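Local structure of hypothetical UPF0131 protein PH0828 (Pyrococcus horikoshii, 1V30) at residues A[15-20]-A[58-63]. The protein is a putative gamma-glutamylcyclotransferase that probably acts on gamma-glutamyl compounds by acyl transfer. Residues are numbered along the deposited sequence; the frame is centred on the assembly and turned at random.
Sequences TLRKGK and KVEVYE
Arg-17 and Lys-18, in the loop that follows strand 8-12 and carries Thr-15 and Leu-16 of the probable substrate-binding segment of this cyclotransferase family, are gripped by Glu-60 of strand 56-64, the middle strand of an antiparallel three-stranded sheet. The two carboxylate oxygens of Glu-60 divide the work. OE2 forms a salt bridge with Arg-17 NE at 2.8 Å; the bond is nearly straight, 171° at the hydrogen, and OE2 lies in the guanidinium plane, at its edge. The two planar groups stand almost perpendicular, and NE meets OE2 from above the carboxylate plane, while Arg-17 NH2 adds only a weak, bent bond to the same oxygen at 3.4 Å. OE1 offers its syn lone pair to the backbone N of Lys-18 at 2.9 Å and, on its anti side, takes the hydroxyl hydrogen of Tyr-62, whose rigid ring carries OH to 2.6 Å from OE1. Glutamate suits this place because its extended chain carries two acceptors from strand to loop. In Arg-17 the bend at chi3 (64°) brings NE alongside Glu-60 OE2; the aliphatic CD of Lys-58 packs 3.8 Å from NH1. Arginine suits its place because one guanidinium serves OE2, Asp-111 and a water bound to Lys-58 O. A second water links Glu-60 OE2 to Lys-18 O, within the type II turn from Arg-17 to Lys-20. Gly-19 suits this turn because at its backbone angles a side chain would collide with Lys-18 O. An alanine in place of Glu-60 would probably leave Arg-17 NE and the Lys-18 N-H without their acceptor and Tyr-62 OH free to turn. With two donors on OE1 and a guanidinium on OE2, the buried carboxylate is likely to stay ionised, tying loop to sheet by charge as well as hydrogen bonds.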
ATOM      1  N   THR A  15      -0.556   2.328  -4.421  1.00 11.45           N
ATOM      2  CA  THR A  15       0.201   3.112  -5.383  1.00 12.23           C
ATOM      3  C   THR A  15       1.697   2.826  -5.499  1.00 12.41           C
ATOM      4  O   THR A  15       2.277   2.969  -6.582  1.00 11.99           O
ATOM      5  CB  THR A  15      -0.040   4.605  -5.096  1.00 11.34           C
ATOM      6  OG1 THR A  15      -1.442   4.806  -4.864  1.00 12.98           O
ATOM      7  CG2 THR A  15       0.385   5.455  -6.267  1.00 14.27           C
ATOM      8  N   LEU A  16       2.314   2.413  -4.400  1.00 12.94           N
ATOM      9  CA  LEU A  16       3.742   2.114  -4.394  1.00 12.08           C
ATOM     10  C   LEU A  16       4.089   0.655  -4.725  1.00 12.56           C
ATOM     11  O   LEU A  16       5.262   0.321  -4.898  1.00 13.92           O
ATOM     12  CB  LEU A  16       4.350   2.501  -3.040  1.00 13.15           C
ATOM     13  CG  LEU A  16       4.453   4.005  -2.743  1.00 11.95           C
ATOM     14  CD1 LEU A  16       4.649   4.214  -1.252  1.00 13.85           C
ATOM     15  CD2 LEU A  16       5.597   4.620  -3.540  1.00 14.58           C
ATOM     16  N   ARG A  17       3.086  -0.213  -4.816  1.00 13.13           N
ATOM     17  CA  ARG A  17       3.355  -1.615  -5.138  1.00 13.55           C
ATOM     18  C   ARG A  17       3.949  -1.768  -6.535  1.00 14.66           C
ATOM     19  O   ARG A  17       3.777  -0.909  -7.401  1.00 13.99           O
ATOM     20  CB  ARG A  17       2.076  -2.457  -5.025  1.00 13.56           C
ATOM     21  CG  ARG A  17       1.663  -2.781  -3.594  1.00 13.95           C
ATOM     22  CD  ARG A  17       0.511  -3.779  -3.558  1.00 15.16           C
ATOM     23  NE  ARG A  17       0.912  -5.073  -4.113  1.00 16.30           N
ATOM     24  CZ  ARG A  17       0.091  -6.100  -4.307  1.00 17.68           C
ATOM     25  NH1 ARG A  17      -1.194  -6.008  -3.998  1.00 16.88           N
ATOM     26  NH2 ARG A  17       0.555  -7.228  -4.824  1.00 18.66           N
ATOM     27  N   LYS A  18       4.667  -2.867  -6.742  1.00 14.59           N
ATOM     28  CA  LYS A  18       5.282  -3.142  -8.031  1.00 16.29           C
ATOM     29  C   LYS A  18       4.268  -3.005  -9.166  1.00 15.68           C
ATOM     30  O   LYS A  18       3.171  -3.566  -9.106  1.00 15.72           O
ATOM     31  CB  LYS A  18       5.861  -4.557  -8.034  1.00 17.83           C
ATOM     32  CG  LYS A  18       6.382  -5.007  -9.385  1.00 22.02           C
ATOM     33  CD  LYS A  18       6.831  -6.448  -9.324  1.00 25.80           C
ATOM     34  CE  LYS A  18       6.886  -7.062 -10.712  1.00 28.41           C
ATOM     35  NZ  LYS A  18       7.269  -8.495 -10.628  1.00 31.89           N
ATOM     36  N   GLY A  19       4.649  -2.254 -10.197  1.00 15.44           N
ATOM     37  CA  GLY A  19       3.780  -2.062 -11.344  1.00 16.62           C
ATOM     38  C   GLY A  19       2.750  -0.957 -11.198  1.00 15.37           C
ATOM     39  O   GLY A  19       2.092  -0.592 -12.174  1.00 16.12           O
ATOM     40  N   LYS A  20       2.600  -0.425  -9.988  1.00 14.58           N
ATOM     41  CA  LYS A  20       1.633   0.641  -9.737  1.00 14.81           C
ATOM     42  C   LYS A  20       2.241   2.005 -10.052  1.00 13.80           C
ATOM     43  O   LYS A  20       3.460   2.137 -10.152  1.00 14.14           O
ATOM     44  CB  LYS A  20       1.114   0.546  -8.297  1.00 14.16           C
ATOM     45  CG  LYS A  20       0.041  -0.524  -8.112  1.00 19.72           C
ATOM     46  CD  LYS A  20       0.476  -1.869  -8.665  1.00 21.00           C
ATOM     47  CE  LYS A  20      -0.624  -2.913  -8.567  1.00 20.31           C
ATOM     48  NZ  LYS A  20      -0.092  -4.212  -9.069  1.00 20.55           N
ATOM     49  N   LYS A  58      -3.352  -7.028   1.713  1.00 15.36           N
ATOM     50  CA  LYS A  58      -2.121  -7.522   1.116  1.00 15.75           C
ATOM     51  C   LYS A  58      -1.140  -6.373   0.918  1.00 14.85           C
ATOM     52  O   LYS A  58      -1.495  -5.320   0.373  1.00 14.93           O
ATOM     53  CB  LYS A  58      -2.397  -8.187  -0.237  1.00 16.55           C
ATOM     54  CG  LYS A  58      -1.188  -8.898  -0.826  1.00 21.66           C
ATOM     55  CD  LYS A  58      -1.468  -9.340  -2.249  1.00 24.60           C
ATOM     56  CE  LYS A  58      -0.402 -10.283  -2.778  1.00 29.04           C
ATOM     57  NZ  LYS A  58      -0.586 -11.676  -2.281  1.00 28.96           N
ATOM     58  N   VAL A  59       0.091  -6.579   1.367  1.00 13.50           N
ATOM     59  CA  VAL A  59       1.131  -5.576   1.226  1.00 13.42           C
ATOM     60  C   VAL A  59       2.418  -6.189   0.705  1.00 14.54           C
ATOM     61  O   VAL A  59       2.619  -7.406   0.761  1.00 14.33           O
ATOM     62  CB  VAL A  59       1.482  -4.901   2.582  1.00 12.63           C
ATOM     63  CG1 VAL A  59       0.296  -4.122   3.108  1.00 13.56           C
ATOM     64  CG2 VAL A  59       1.942  -5.958   3.594  1.00 14.72           C
ATOM     65  N   GLU A  60       3.270  -5.323   0.173  1.00 13.63           N
ATOM     66  CA  GLU A  60       4.600  -5.690  -0.281  1.00 13.85           C
ATOM     67  C   GLU A  60       5.468  -4.967   0.740  1.00 14.01           C
ATOM     68  O   GLU A  60       5.276  -3.772   0.983  1.00 14.11           O
ATOM     69  CB  GLU A  60       4.875  -5.142  -1.678  1.00 12.88           C
ATOM     70  CG  GLU A  60       4.244  -5.956  -2.789  1.00 14.73           C
ATOM     71  CD  GLU A  60       4.320  -5.271  -4.138  1.00 13.46           C
ATOM     72  OE1 GLU A  60       5.220  -4.434  -4.350  1.00 15.11           O
ATOM     73  OE2 GLU A  60       3.471  -5.586  -4.993  1.00 16.90           O
ATOM     74  N   VAL A  61       6.405  -5.681   1.352  1.00 14.30           N
ATOM     75  CA  VAL A  61       7.266  -5.077   2.360  1.00 14.08           C
ATOM     76  C   VAL A  61       8.657  -4.799   1.802  1.00 15.36           C
ATOM     77  O   VAL A  61       9.285  -5.677   1.198  1.00 16.14           O
ATOM     78  CB  VAL A  61       7.378  -5.985   3.602  1.00 13.63           C
ATOM     79  CG1 VAL A  61       8.171  -5.277   4.696  1.00 14.59           C
ATOM     80  CG2 VAL A  61       5.990  -6.344   4.105  1.00 14.64           C
ATOM     81  N   TYR A  62       9.128  -3.572   2.009  1.00 15.81           N
ATOM     82  CA  TYR A  62      10.433  -3.144   1.522  1.00 17.52           C
ATOM     83  C   TYR A  62      11.283  -2.500   2.600  1.00 17.76           C
ATOM     84  O   TYR A  62      10.772  -2.008   3.611  1.00 18.36           O
ATOM     85  CB  TYR A  62      10.295  -2.102   0.409  1.00 17.80           C
ATOM     86  CG  TYR A  62       9.625  -2.570  -0.853  1.00 16.10           C
ATOM     87  CD1 TYR A  62       8.237  -2.657  -0.938  1.00 15.17           C
ATOM     88  CD2 TYR A  62      10.382  -2.939  -1.963  1.00 16.73           C
ATOM     89  CE1 TYR A  62       7.617  -3.097  -2.100  1.00 15.74           C
ATOM     90  CE2 TYR A  62       9.775  -3.382  -3.128  1.00 17.11           C
ATOM     91  CZ  TYR A  62       8.394  -3.459  -3.190  1.00 16.87           C
ATOM     92  OH  TYR A  62       7.785  -3.910  -4.335  1.00 18.37           O
ATOM     93  N   GLU A  63      12.590  -2.506   2.364  1.00 19.33           N
ATOM     94  CA  GLU A  63      13.543  -1.847   3.242  1.00 20.49           C
ATOM     95  C   GLU A  63      14.037  -0.707   2.361  1.00 20.27           C
ATOM     96  O   GLU A  63      14.517  -0.947   1.250  1.00 20.80           O
ATOM     97  CB  GLU A  63      14.727  -2.755   3.593  1.00 23.64           C
ATOM     98  CG  GLU A  63      14.407  -3.945   4.477  1.00 28.33           C
ATOM     99  CD  GLU A  63      15.664  -4.604   5.023  1.00 30.85           C
ATOM    100  OE1 GLU A  63      15.566  -5.714   5.587  1.00 33.99           O
ATOM    101  OE2 GLU A  63      16.753  -4.007   4.893  1.00 33.48           O
TER
HETATM  102  O   HOH W   1      -2.742  -4.618  -2.036  1.00 16.05           O
HETATM  103  O   HOH W   2       2.475  -5.361  -7.322  1.00 25.94           O